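Flagellar hook-associated protein 3 (Bacillus cereus, PDB 5ZIY) probably forms, as a hook-associated protein, part of the junction that joins the flagellar hook to the filament of the bacterial flagellum. Local coordinates at residues His16-Met21 with Glu199-Leu204; Ala29-Val34 with Trp122-Gly127; Arg51-Thr56 with Pro164-Asn169. All coordinates share one frame; numbering follows the deposited sequence.

Contact 1: His16-Met21 with Glu199-Leu204; sequences HSLANM and EQNVAL. With ZN (zinc ion), chain F.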
ATOM      1  N   HIS A  16      31.580  19.563  -2.469  1.00 33.71           N
ATOM      2  CA  HIS A  16      30.341  19.882  -1.793  1.00 32.58           C
ATOM      3  C   HIS A  16      29.160  19.342  -2.583  1.00 30.83           C
ATOM      4  O   HIS A  16      28.284  18.706  -2.004  1.00 29.95           O
ATOM      5  CB  HIS A  16      30.169  21.384  -1.599  1.00 34.04           C
ATOM      6  CG  HIS A  16      28.875  21.738  -0.959  1.00 36.46           C
ATOM      7  ND1 HIS A  16      28.635  21.543   0.384  1.00 37.91           N
ATOM      8  CD2 HIS A  16      27.731  22.240  -1.479  1.00 39.71           C
ATOM      9  CE1 HIS A  16      27.410  21.932   0.668  1.00 40.44           C
ATOM     10  NE2 HIS A  16      26.840  22.367  -0.443  1.00 41.45           N
ATOM     11  N   SER A  17      29.118  19.606  -3.887  1.00 31.97           N
ATOM     12  CA  SER A  17      27.980  19.175  -4.694  1.00 31.79           C
ATOM     13  C   SER A  17      27.947  17.651  -4.731  1.00 30.11           C
ATOM     14  O   SER A  17      26.912  17.050  -4.530  1.00 28.69           O
ATOM     15  CB  SER A  17      28.041  19.732  -6.107  1.00 34.67           C
ATOM     16  OG  SER A  17      28.403  21.111  -6.136  1.00 37.38           O
ATOM     17  N   LEU A  18      29.098  17.019  -4.939  1.00 31.10           N
ATOM     18  CA  LEU A  18      29.147  15.558  -4.977  1.00 30.98           C
ATOM     19  C   LEU A  18      28.638  14.930  -3.685  1.00 28.58           C
ATOM     20  O   LEU A  18      27.971  13.922  -3.748  1.00 27.19           O
ATOM     21  CB  LEU A  18      30.553  15.020  -5.320  1.00 33.60           C
ATOM     22  CG  LEU A  18      31.004  15.130  -6.779  1.00 36.78           C
ATOM     23  CD1 LEU A  18      32.470  14.826  -6.877  1.00 39.41           C
ATOM     24  CD2 LEU A  18      30.197  14.189  -7.669  1.00 40.17           C
ATOM     25  N   ALA A  19      28.902  15.533  -2.526  1.00 28.87           N
ATOM     26  CA  ALA A  19      28.361  14.972  -1.271  1.00 27.89           C
ATOM     27  C   ALA A  19      26.828  15.117  -1.155  1.00 27.40           C
ATOM     28  O   ALA A  19      26.125  14.257  -0.558  1.00 27.43           O
ATOM     29  CB  ALA A  19      29.037  15.613  -0.074  1.00 28.87           C
ATOM     30  N   ASN A  20      26.292  16.222  -1.659  1.00 27.08           N
ATOM     31  CA  ASN A  20      24.829  16.360  -1.711  1.00 25.98           C
ATOM     32  C   ASN A  20      24.216  15.300  -2.637  1.00 24.84           C
ATOM     33  O   ASN A  20      23.196  14.701  -2.306  1.00 23.02           O
ATOM     34  CB  ASN A  20      24.436  17.746  -2.172  1.00 26.98           C
ATOM     35  CG  ASN A  20      24.462  18.769  -1.024  1.00 31.11           C
ATOM     36  OD1 ASN A  20      24.811  19.941  -1.225  1.00 36.29           O
ATOM     37  ND2 ASN A  20      24.038  18.339   0.168  1.00 29.94           N
ATOM     38  N   MET A  21      24.880  15.041  -3.762  1.00 25.43           N
ATOM     39  CA  MET A  21      24.400  14.079  -4.734  1.00 26.77           C
ATOM     40  C   MET A  21      24.409  12.662  -4.211  1.00 24.99           C
ATOM     41  O   MET A  21      23.463  11.931  -4.437  1.00 24.35           O
ATOM     42  CB  MET A  21      25.244  14.132  -6.002  1.00 30.14           C
ATOM     43  CG  MET A  21      25.079  15.459  -6.687  1.00 36.15           C
ATOM     44  SD  MET A  21      25.678  15.431  -8.352  1.00 47.15           S
ATOM     45  CE  MET A  21      25.162  17.092  -8.851  1.00 49.67           C
ATOM     46  N   GLU A 199      22.589  12.220 -14.431  1.00 36.17           N
ATOM     47  CA  GLU A 199      23.042  13.160 -15.465  1.00 40.22           C
ATOM     48  C   GLU A 199      23.887  14.246 -14.801  1.00 40.45           C
ATOM     49  O   GLU A 199      24.913  14.634 -15.340  1.00 42.80           O
ATOM     50  CB  GLU A 199      21.862  13.787 -16.262  1.00 42.07           C
ATOM     51  CG  GLU A 199      21.183  12.885 -17.360  1.00 47.31           C
ATOM     52  CD  GLU A 199      19.944  13.544 -18.054  1.00 52.94           C
ATOM     53  OE1 GLU A 199      19.255  14.359 -17.385  1.00 53.00           O
ATOM     54  OE2 GLU A 199      19.648  13.235 -19.256  1.00 58.56           O
ATOM     55  N   GLN A 200      23.490  14.705 -13.617  1.00 39.76           N
ATOM     56  CA  GLN A 200      24.294  15.687 -12.880  1.00 40.62           C
ATOM     57  C   GLN A 200      25.594  15.081 -12.323  1.00 41.66           C
ATOM     58  O   GLN A 200      26.638  15.755 -12.311  1.00 43.41           O
ATOM     59  CB  GLN A 200      23.496  16.366 -11.765  1.00 39.93           C
ATOM     60  CG  GLN A 200      22.252  17.131 -12.238  1.00 40.45           C
ATOM     61  CD  GLN A 200      21.349  17.608 -11.073  1.00 40.45           C
ATOM     62  OE1 GLN A 200      21.465  17.135  -9.949  1.00 42.43           O
ATOM     63  NE2 GLN A 200      20.449  18.540 -11.358  1.00 41.68           N
ATOM     64  N   ASN A 201      25.574  13.818 -11.908  1.00 41.45           N
ATOM     65  CA  ASN A 201      26.831  13.193 -11.477  1.00 43.65           C
ATOM     66  C   ASN A 201      27.908  13.144 -12.576  1.00 45.53           C
ATOM     67  O   ASN A 201      29.087  13.399 -12.320  1.00 47.13           O
ATOM     68  CB  ASN A 201      26.627  11.787 -10.935  1.00 44.02           C
ATOM     69  CG  ASN A 201      27.923  11.198 -10.404  1.00 46.95           C
ATOM     70  OD1 ASN A 201      28.578  11.792  -9.544  1.00 48.13           O
ATOM     71  ND2 ASN A 201      28.319  10.046 -10.937  1.00 50.16           N
ATOM     72  N   VAL A 202      27.496  12.844 -13.797  1.00 46.40           N
ATOM     73  CA  VAL A 202      28.434  12.686 -14.911  1.00 49.11           C
ATOM     74  C   VAL A 202      29.185  13.976 -15.220  1.00 50.25           C
ATOM     75  O   VAL A 202      30.386  13.958 -15.551  1.00 51.74           O
ATOM     76  CB  VAL A 202      27.709  12.231 -16.174  1.00 50.51           C
ATOM     77  CG1 VAL A 202      28.697  12.197 -17.382  1.00 54.22           C
ATOM     78  CG2 VAL A 202      27.056  10.864 -15.930  1.00 50.75           C
ATOM     79  N   ALA A 203      28.470  15.094 -15.105  1.00 49.48           N
ATOM     80  CA  ALA A 203      29.055  16.409 -15.317  1.00 50.61           C
ATOM     81  C   ALA A 203      30.159  16.672 -14.301  1.00 51.28           C
ATOM     82  O   ALA A 203      31.275  17.057 -14.666  1.00 52.42           O
ATOM     83  CB  ALA A 203      27.977  17.483 -15.204  1.00 50.23           C
ATOM     84  N   LEU A 204      29.838  16.465 -13.024  1.00 50.38           N
ATOM     85  CA  LEU A 204      30.773  16.742 -11.949  1.00 51.61           C
ATOM     86  C   LEU A 204      32.076  15.998 -12.142  1.00 53.19           C
ATOM     87  O   LEU A 204      33.134  16.609 -12.191  1.00 54.90           O
ATOM     88  CB  LEU A 204      30.157  16.375 -10.612  1.00 51.12           C
ATOM     89  CG  LEU A 204      29.152  17.416 -10.171  1.00 51.07           C
ATOM     90  CD1 LEU A 204      28.448  16.934  -8.925  1.00 51.01           C
ATOM     91  CD2 LEU A 204      29.864  18.740  -9.928  1.00 52.93           C
TER
HETATM   92 ZN    ZN F 304      30.153  21.361   2.001  1.00 55.95          ZN
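Met-21 reaches from helix 8-60 to meet Leu-204 of helix 162-204 tip to tip, and its chain can be followed outward atom by atom. CB already points at the opposing helix, and CG stands anti to the carbonyl carbon (chi1 -65°). Beyond CG the chain is extended, which carries SD to 3.2 Å from Leu-204 CD1 and to 3.9 Å from the backbone N of Asn-201. The terminal CE slips between two residues: it lies 3.4 Å from Gln-200 CB, where the two side chains cross at about a right angle, and 3.3 Å from Leu-204 CD1, closer than carbon atoms usually pack. Leu-204 CD1 thus meets both SD and CE. Leu-18, one turn back, slides past Leu-204 in the opposite direction and brings CD2 to 3.5 Å from the same CD1. That CD2 also sits 3.4 Å from Asn-201 OD1. Ser-17 also turns CB toward Leu-204, while its OG bonds back to Ala-13 O. No hydrogen bond spans the pair. On the same turn His-16 turns elsewhere and binds a zinc ion through ND1 at 2.2 Å. The axes of the two short segments approach to 10.6 Å, with 153° between their N-to-C directions: a partly exposed antiparallel pairing of N- and C-terminal helices, consistent with the coiled-coil-like rod of flagellin-family proteins.

Contact 2: Ala29-Val34 with Trp122-Gly127; sequences ADSKNV and WKLNDG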
ATOM      1  N   ALA A  29      17.210   5.784  -3.249  1.00 18.10           N
ATOM      2  CA  ALA A  29      17.194   4.332  -3.046  1.00 18.84           C
ATOM      3  C   ALA A  29      16.288   3.889  -1.855  1.00 17.88           C
ATOM      4  O   ALA A  29      15.472   3.006  -1.992  1.00 18.21           O
ATOM      5  CB  ALA A  29      18.645   3.747  -2.915  1.00 20.94           C
ATOM      6  N   ASP A  30      16.419   4.515  -0.700  1.00 17.57           N
ATOM      7  CA  ASP A  30      15.571   4.182   0.440  1.00 17.52           C
ATOM      8  C   ASP A  30      14.110   4.363   0.134  1.00 16.26           C
ATOM      9  O   ASP A  30      13.279   3.489   0.434  1.00 16.32           O
ATOM     10  CB  ASP A  30      15.942   5.043   1.665  1.00 19.11           C
ATOM     11  CG  ASP A  30      17.347   4.726   2.214  1.00 20.70           C
ATOM     12  OD1 ASP A  30      17.917   3.668   1.883  1.00 22.05           O
ATOM     13  OD2 ASP A  30      17.866   5.536   2.996  1.00 23.36           O
ATOM     14  N   SER A  31      13.790   5.485  -0.510  1.00 15.60           N
ATOM     15  CA  SER A  31      12.418   5.808  -0.802  1.00 15.14           C
ATOM     16  C   SER A  31      11.810   4.842  -1.780  1.00 14.91           C
ATOM     17  O   SER A  31      10.644   4.469  -1.624  1.00 14.65           O
ATOM     18  CB  SER A  31      12.322   7.236  -1.346  1.00 15.79           C
ATOM     19  OG  SER A  31      12.833   8.133  -0.373  1.00 16.83           O
ATOM     20  N   LYS A  32      12.572   4.434  -2.803  1.00 15.49           N
ATOM     21  CA  LYS A  32      12.033   3.536  -3.816  1.00 16.11           C
ATOM     22  C   LYS A  32      11.753   2.165  -3.214  1.00 16.15           C
ATOM     23  O   LYS A  32      10.860   1.455  -3.689  1.00 16.62           O
ATOM     24  CB  LYS A  32      12.953   3.358  -5.020  1.00 17.84           C
ATOM     25  CG  LYS A  32      13.106   4.542  -6.035  1.00 18.94           C
ATOM     26  CD  LYS A  32      13.907   4.028  -7.310  1.00 21.73           C
ATOM     27  N   ASN A  33      12.563   1.735  -2.252  1.00 16.56           N
ATOM     28  CA  ASN A  33      12.269   0.484  -1.586  1.00 17.37           C
ATOM     29  C   ASN A  33      10.895   0.540  -0.841  1.00 16.31           C
ATOM     30  O   ASN A  33      10.097  -0.353  -0.953  1.00 16.56           O
ATOM     31  CB  ASN A  33      13.409   0.126  -0.668  1.00 18.97           C
ATOM     32  CG  ASN A  33      13.116  -1.060   0.191  1.00 20.66           C
ATOM     33  OD1 ASN A  33      12.766  -2.130  -0.305  1.00 21.76           O
ATOM     34  ND2 ASN A  33      13.305  -0.894   1.526  1.00 21.64           N
ATOM     35  N   VAL A  34      10.624   1.607  -0.108  1.00 15.61           N
ATOM     36  CA  VAL A  34       9.375   1.724   0.630  1.00 15.44           C
ATOM     37  C   VAL A  34       8.185   1.824  -0.335  1.00 14.67           C
ATOM     38  O   VAL A  34       7.178   1.164  -0.161  1.00 14.80           O
ATOM     39  CB  VAL A  34       9.437   2.935   1.548  1.00 16.16           C
ATOM     40  CG1 VAL A  34       8.081   3.310   2.027  1.00 16.79           C
ATOM     41  CG2 VAL A  34      10.362   2.621   2.741  1.00 17.56           C
ATOM     42  N   TRP A 122       8.800  11.461   4.888  1.00 15.04           N
ATOM     43  CA  TRP A 122      10.239  11.374   4.608  1.00 15.53           C
ATOM     44  C   TRP A 122      10.546  12.550   3.646  1.00 17.41           C
ATOM     45  O   TRP A 122       9.664  13.006   2.832  1.00 17.10           O
ATOM     46  CB  TRP A 122      10.560  10.077   3.871  1.00 14.46           C
ATOM     47  CG  TRP A 122      10.744   8.927   4.692  1.00 14.06           C
ATOM     48  CD1 TRP A 122      10.385   8.774   5.996  1.00 15.56           C
ATOM     49  CD2 TRP A 122      11.366   7.707   4.303  1.00 15.05           C
ATOM     50  NE1 TRP A 122      10.733   7.535   6.432  1.00 14.24           N
ATOM     51  CE2 TRP A 122      11.362   6.863   5.426  1.00 14.07           C
ATOM     52  CE3 TRP A 122      11.965   7.265   3.130  1.00 15.45           C
ATOM     53  CZ2 TRP A 122      11.876   5.586   5.400  1.00 14.32           C
ATOM     54  CZ3 TRP A 122      12.484   6.008   3.099  1.00 16.36           C
ATOM     55  CH2 TRP A 122      12.435   5.172   4.234  1.00 15.69           C
ATOM     56  N   LYS A 123      11.762  13.044   3.761  1.00 16.71           N
ATOM     57  CA  LYS A 123      12.133  14.232   3.057  1.00 19.01           C
ATOM     58  C   LYS A 123      13.482  14.033   2.403  1.00 18.99           C
ATOM     59  O   LYS A 123      14.447  13.738   3.051  1.00 20.23           O
ATOM     60  CB  LYS A 123      12.156  15.366   4.047  1.00 20.18           C
ATOM     61  CG  LYS A 123      12.633  16.633   3.507  1.00 22.08           C
ATOM     62  CD  LYS A 123      12.495  17.702   4.552  1.00 24.81           C
ATOM     63  CE  LYS A 123      13.412  18.845   4.253  1.00 28.56           C
ATOM     64  NZ  LYS A 123      12.834  20.121   4.715  1.00 31.53           N
ATOM     65  N   LEU A 124      13.526  14.131   1.094  1.00 19.74           N
ATOM     66  CA  LEU A 124      14.775  13.998   0.366  1.00 20.77           C
ATOM     67  C   LEU A 124      15.761  15.106   0.734  1.00 21.26           C
ATOM     68  O   LEU A 124      15.355  16.151   1.240  1.00 20.61           O
ATOM     69  CB  LEU A 124      14.497  14.063  -1.145  1.00 22.04           C
ATOM     70  CG  LEU A 124      14.206  12.773  -1.891  1.00 23.02           C
ATOM     71  CD1 LEU A 124      13.451  11.801  -1.031  1.00 23.05           C
ATOM     72  CD2 LEU A 124      13.521  13.075  -3.276  1.00 23.12           C
ATOM     73  N   ASN A 125      17.045  14.866   0.437  1.00 21.75           N
ATOM     74  CA  ASN A 125      18.124  15.838   0.705  1.00 23.30           C
ATOM     75  C   ASN A 125      17.878  17.196   0.068  1.00 24.57           C
ATOM     76  O   ASN A 125      18.306  18.192   0.609  1.00 25.75           O
ATOM     77  CB  ASN A 125      19.475  15.332   0.184  1.00 24.17           C
ATOM     78  CG  ASN A 125      20.669  16.078   0.810  1.00 25.97           C
ATOM     79  OD1 ASN A 125      21.587  16.552   0.117  1.00 31.02           O
ATOM     80  ND2 ASN A 125      20.670  16.147   2.113  1.00 22.04           N
ATOM     81  N   ASP A 126      17.226  17.205  -1.098  1.00 25.08           N
ATOM     82  CA  ASP A 126      16.897  18.432  -1.822  1.00 27.26           C
ATOM     83  C   ASP A 126      15.541  19.052  -1.436  1.00 26.76           C
ATOM     84  O   ASP A 126      15.050  19.932  -2.143  1.00 29.33           O
ATOM     85  CB  ASP A 126      16.905  18.173  -3.360  1.00 28.17           C
ATOM     86  CG  ASP A 126      15.634  17.472  -3.854  1.00 28.85           C
ATOM     87  OD1 ASP A 126      14.868  16.967  -3.032  1.00 28.40           O
ATOM     88  OD2 ASP A 126      15.389  17.402  -5.082  1.00 36.45           O
ATOM     89  N   GLY A 127      14.905  18.592  -0.366  1.00 25.08           N
ATOM     90  CA  GLY A 127      13.642  19.200   0.066  1.00 24.99           C
ATOM     91  C   GLY A 127      12.345  18.495  -0.293  1.00 23.71           C
ATOM     92  O   GLY A 127      11.313  18.784   0.324  1.00 22.02           O
TER
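Trp-122 turns the benzo edge of its indole to Asp-30, Ser-31 and Val-34 of helix 8-60, where the beta-hairpin of strands 120-123 and 129-133 packs on the long N-terminal helix of this flagellin-family protein. Three ring carbons do the touching. CH2 and Val-34 CG2 meet tip to tip at 3.6 Å, the methyl coming in obliquely. The rim atom CZ3 lies 3.8 Å from Asp-30 O and 3.9 Å from Asp-30 CB, so helix backbone as well as side chain borders the ring. Asp-30 C and Ser-31 N lie in the ring plane at its edge. Next along the rim, Trp-122 CE3 is 3.7 Å from Ser-31 OG. No hydrogen bond joins the segments; the contact rests on shape and van der Waals packing.

Further out, Ser-31 OG is occupied by a hydrogen bond to Asp-27 O, one turn earlier in its own helix. The backbone of Trp-122 is hydrogen-bonded to Phe-130 on the partner strand, and its side chain also touches Phe-130 and Ala-132. Past the strand, Leu-124 packs on Met-24 and on Phe-193 of helix 162-204, drawing the C-terminal helix into the same cluster. The chain then reverses in a type I turn, Leu-124 to Gly-127, closed by Gly-127 N to Leu-124 O at 3.0 Å. Back at the helix, Leu-124 CD1 ends 3.8 Å from Ser-31 OG.

Contact 3: Arg51-Thr56 with Pro164-Asn169; sequences RADQLT and PLLEEN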
ATOM      1  N   ARG A  51     -10.516 -11.345  -7.058  1.00 28.56           N
ATOM      2  CA  ARG A  51     -10.940 -12.729  -6.853  1.00 29.71           C
ATOM      3  C   ARG A  51     -12.196 -12.809  -5.985  1.00 29.04           C
ATOM      4  O   ARG A  51     -13.065 -13.611  -6.243  1.00 30.60           O
ATOM      5  CB  ARG A  51      -9.790 -13.550  -6.263  1.00 30.27           C
ATOM      6  CG  ARG A  51     -10.116 -15.012  -5.921  1.00 34.25           C
ATOM      7  CD  ARG A  51     -10.241 -15.900  -7.116  1.00 39.67           C
ATOM      8  NE  ARG A  51     -10.500 -17.291  -6.728  1.00 43.83           N
ATOM      9  CZ  ARG A  51     -11.082 -18.199  -7.509  1.00 48.36           C
ATOM     10  NH1 ARG A  51     -11.475 -17.871  -8.734  1.00 51.56           N
ATOM     11  NH2 ARG A  51     -11.296 -19.433  -7.060  1.00 50.43           N
ATOM     12  N   ALA A  52     -12.280 -11.948  -4.974  1.00 27.20           N
ATOM     13  CA  ALA A  52     -13.466 -11.869  -4.092  1.00 27.22           C
ATOM     14  C   ALA A  52     -14.695 -11.516  -4.892  1.00 28.80           C
ATOM     15  O   ALA A  52     -15.747 -12.126  -4.683  1.00 29.86           O
ATOM     16  CB  ALA A  52     -13.263 -10.835  -2.961  1.00 25.98           C
ATOM     17  N   ASP A  53     -14.562 -10.519  -5.775  1.00 29.43           N
ATOM     18  CA  ASP A  53     -15.637 -10.115  -6.709  1.00 32.02           C
ATOM     19  C   ASP A  53     -16.099 -11.300  -7.584  1.00 34.03           C
ATOM     20  O   ASP A  53     -17.288 -11.585  -7.690  1.00 35.70           O
ATOM     21  CB  ASP A  53     -15.138  -8.975  -7.622  1.00 33.21           C
ATOM     22  CG  ASP A  53     -16.144  -8.572  -8.693  1.00 38.65           C
ATOM     23  OD1 ASP A  53     -17.136  -7.922  -8.318  1.00 43.35           O
ATOM     24  OD2 ASP A  53     -15.945  -8.859  -9.921  1.00 43.73           O
ATOM     25  N   GLN A  54     -15.136 -11.985  -8.191  1.00 34.32           N
ATOM     26  CA  GLN A  54     -15.410 -13.139  -9.049  1.00 36.97           C
ATOM     27  C   GLN A  54     -16.200 -14.249  -8.317  1.00 36.75           C
ATOM     28  O   GLN A  54     -17.214 -14.720  -8.814  1.00 39.00           O
ATOM     29  CB  GLN A  54     -14.088 -13.676  -9.638  1.00 38.33           C
ATOM     30  CG  GLN A  54     -13.370 -12.684 -10.613  1.00 41.64           C
ATOM     31  CD  GLN A  54     -11.979 -13.163 -11.107  1.00 43.76           C
ATOM     32  OE1 GLN A  54     -11.038 -13.358 -10.316  1.00 43.75           O
ATOM     33  NE2 GLN A  54     -11.842 -13.305 -12.416  1.00 47.48           N
ATOM     34  N   LEU A  55     -15.730 -14.632  -7.132  1.00 34.51           N
ATOM     35  CA  LEU A  55     -16.364 -15.665  -6.287  1.00 34.67           C
ATOM     36  C   LEU A  55     -17.762 -15.270  -5.780  1.00 34.70           C
ATOM     37  O   LEU A  55     -18.583 -16.132  -5.457  1.00 35.77           O
ATOM     38  CB  LEU A  55     -15.494 -15.916  -5.037  1.00 32.99           C
ATOM     39  CG  LEU A  55     -14.126 -16.572  -5.197  1.00 33.57           C
ATOM     40  CD1 LEU A  55     -13.387 -16.557  -3.852  1.00 32.31           C
ATOM     41  CD2 LEU A  55     -14.240 -17.989  -5.778  1.00 36.69           C
ATOM     42  N   THR A  56     -17.981 -13.967  -5.626  1.00 33.91           N
ATOM     43  CA  THR A  56     -19.249 -13.456  -5.202  1.00 34.95           C
ATOM     44  C   THR A  56     -20.240 -13.422  -6.374  1.00 37.85           C
ATOM     45  O   THR A  56     -21.424 -13.594  -6.167  1.00 39.02           O
ATOM     46  CB  THR A  56     -19.116 -12.083  -4.524  1.00 33.92           C
ATOM     47  OG1 THR A  56     -18.198 -12.178  -3.409  1.00 31.90           O
ATOM     48  CG2 THR A  56     -20.458 -11.644  -4.010  1.00 35.75           C
ATOM     49  N   PRO A 164     -25.538  -6.329  -2.118  1.00 42.91           N
ATOM     50  CA  PRO A 164     -24.993  -5.118  -1.496  1.00 40.22           C
ATOM     51  C   PRO A 164     -23.482  -5.171  -1.300  1.00 35.91           C
ATOM     52  O   PRO A 164     -22.797  -4.184  -1.508  1.00 35.40           O
ATOM     53  CB  PRO A 164     -25.677  -5.091  -0.131  1.00 39.69           C
ATOM     54  CG  PRO A 164     -26.954  -5.801  -0.331  1.00 43.04           C
ATOM     55  CD  PRO A 164     -26.704  -6.842  -1.375  1.00 43.97           C
ATOM     56  N   LEU A 165     -22.989  -6.318  -0.858  1.00 33.30           N
ATOM     57  CA  LEU A 165     -21.599  -6.477  -0.558  1.00 30.77           C
ATOM     58  C   LEU A 165     -20.751  -6.478  -1.831  1.00 31.28           C
ATOM     59  O   LEU A 165     -19.597  -6.041  -1.790  1.00 29.53           O
ATOM     60  CB  LEU A 165     -21.384  -7.743   0.256  1.00 29.95           C
ATOM     61  CG  LEU A 165     -21.998  -7.699   1.667  1.00 30.90           C
ATOM     62  CD1 LEU A 165     -21.952  -9.084   2.298  1.00 31.36           C
ATOM     63  CD2 LEU A 165     -21.267  -6.680   2.533  1.00 28.75           C
ATOM     64  N   LEU A 166     -21.324  -6.975  -2.938  1.00 34.18           N
ATOM     65  CA  LEU A 166     -20.669  -6.938  -4.250  1.00 35.94           C
ATOM     66  C   LEU A 166     -20.350  -5.495  -4.611  1.00 35.91           C
ATOM     67  O   LEU A 166     -19.250  -5.192  -5.032  1.00 35.02           O
ATOM     68  CB  LEU A 166     -21.559  -7.560  -5.339  1.00 40.46           C
ATOM     69  CG  LEU A 166     -21.050  -7.631  -6.779  1.00 43.90           C
ATOM     70  CD1 LEU A 166     -19.951  -8.652  -6.871  1.00 43.31           C
ATOM     71  CD2 LEU A 166     -22.155  -7.950  -7.811  1.00 49.65           C
ATOM     72  N   GLU A 167     -21.330  -4.610  -4.444  1.00 37.92           N
ATOM     73  CA  GLU A 167     -21.130  -3.175  -4.728  1.00 39.50           C
ATOM     74  C   GLU A 167     -20.154  -2.544  -3.747  1.00 34.95           C
ATOM     75  O   GLU A 167     -19.327  -1.734  -4.148  1.00 34.68           O
ATOM     76  CB  GLU A 167     -22.459  -2.390  -4.729  1.00 43.11           C
ATOM     77  CG  GLU A 167     -22.978  -2.032  -6.129  1.00 52.12           C
ATOM     78  CD  GLU A 167     -22.140  -0.967  -6.872  1.00 56.19           C
ATOM     79  OE1 GLU A 167     -21.446  -0.151  -6.229  1.00 55.25           O
ATOM     80  OE2 GLU A 167     -22.209  -0.928  -8.122  1.00 64.66           O
ATOM     81  N   GLU A 168     -20.271  -2.892  -2.467  1.00 32.51           N
ATOM     82  CA  GLU A 168     -19.314  -2.398  -1.458  1.00 29.99           C
ATOM     83  C   GLU A 168     -17.877  -2.756  -1.850  1.00 27.70           C
ATOM     84  O   GLU A 168     -16.979  -1.906  -1.793  1.00 26.82           O
ATOM     85  CB  GLU A 168     -19.570  -2.977  -0.073  1.00 28.76           C
ATOM     86  CG  GLU A 168     -20.588  -2.219   0.761  1.00 33.79           C
ATOM     87  CD  GLU A 168     -20.592  -2.687   2.204  1.00 35.84           C
ATOM     88  OE1 GLU A 168     -19.761  -3.555   2.576  1.00 34.66           O
ATOM     89  OE2 GLU A 168     -21.440  -2.191   2.970  1.00 43.08           O
ATOM     90  N   ASN A 169     -17.669  -4.011  -2.238  1.00 27.45           N
ATOM     91  CA  ASN A 169     -16.330  -4.451  -2.651  1.00 26.27           C
ATOM     92  C   ASN A 169     -15.851  -3.731  -3.912  1.00 27.53           C
ATOM     93  O   ASN A 169     -14.647  -3.463  -4.039  1.00 26.82           O
ATOM     94  CB  ASN A 169     -16.255  -5.980  -2.824  1.00 27.02           C
ATOM     95  CG  ASN A 169     -14.849  -6.461  -3.173  1.00 27.18           C
ATOM     96  OD1 ASN A 169     -13.939  -6.327  -2.361  1.00 28.50           O
ATOM     97  ND2 ASN A 169     -14.672  -7.030  -4.358  1.00 29.00           N
TER
HETATM   98  O   HOH W   1     -17.057  -6.861  -5.946  1.00 24.01           O
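Leu-166, Asp-53 and Asn-169 carry most of this meeting of helix 162-204 with helix 8-60, and a water molecule joins all three residues. Leu-166 gives up the most surface. Its CG stands anti to the backbone N (chi1 -179°). The next torsion, chi2 71°, sets CD1, which lies 3.2 Å from Asp-53 OD1, the two side chains crossing obliquely. The same methyl, Leu-166 CD1, lies 4.2 Å from Thr-56 CG2, as Leu-166 and Thr-56 slide past each other in opposite directions; further along helix 8-60 Leu-166 also touches Val-57 and Leu-60.

Asp-53 does not bond directly to the other segment. Instead the water donates to its OD1 at 2.6 Å and to the backbone O of Leu-166 at 2.9 Å, while accepting from Asn-169 ND2 at 2.9 Å. Asn-169, buried and directed at the facing helix, places ND2 3.8 Å from Asp-53 CB, and this nitrogen also bonds to Leu-49 O, so one amide group serves both the water and a helix carbonyl. Thr-56 OG1 turns back to its own helix and donates to Ala-52 O at 2.8 Å, from the opposite face of that carbonyl to Thr-56 N; the same rotation about CA-CB puts CG2 anti to the backbone N.

The short segments run antiparallel at 161°. Helix 137-155 covers the Ala-52, Thr-56 and Asn-169 side, as in a helical bundle. The water's three bonds tie the two helices together without a direct one, and its donation to Asp-53 is consistent with an ionised carboxylate.

From the N terminus, helix 8-60 enters contact 1 first, then contact 2, then contact 3. Contact 1 closes the longest loop, pairing the start of this helix with the end of helix 162-204 and enclosing both other contacts in sequence. Contact 2 closes a shorter loop on the hairpin strand 120-123, and contact 3 reaches on to helix 162-204 near its start; the segments of these two alternate, so their loops cross. Contacts 1 and 3 thus pin the two long helices at sites whose centres lie about 52 Å apart, on opposite sides of the chain's centre. Contact 2 ties the hairpin to the rod, its centre about 17 Å from that of contact 1; the two touch through Asn-20 and Asn-125.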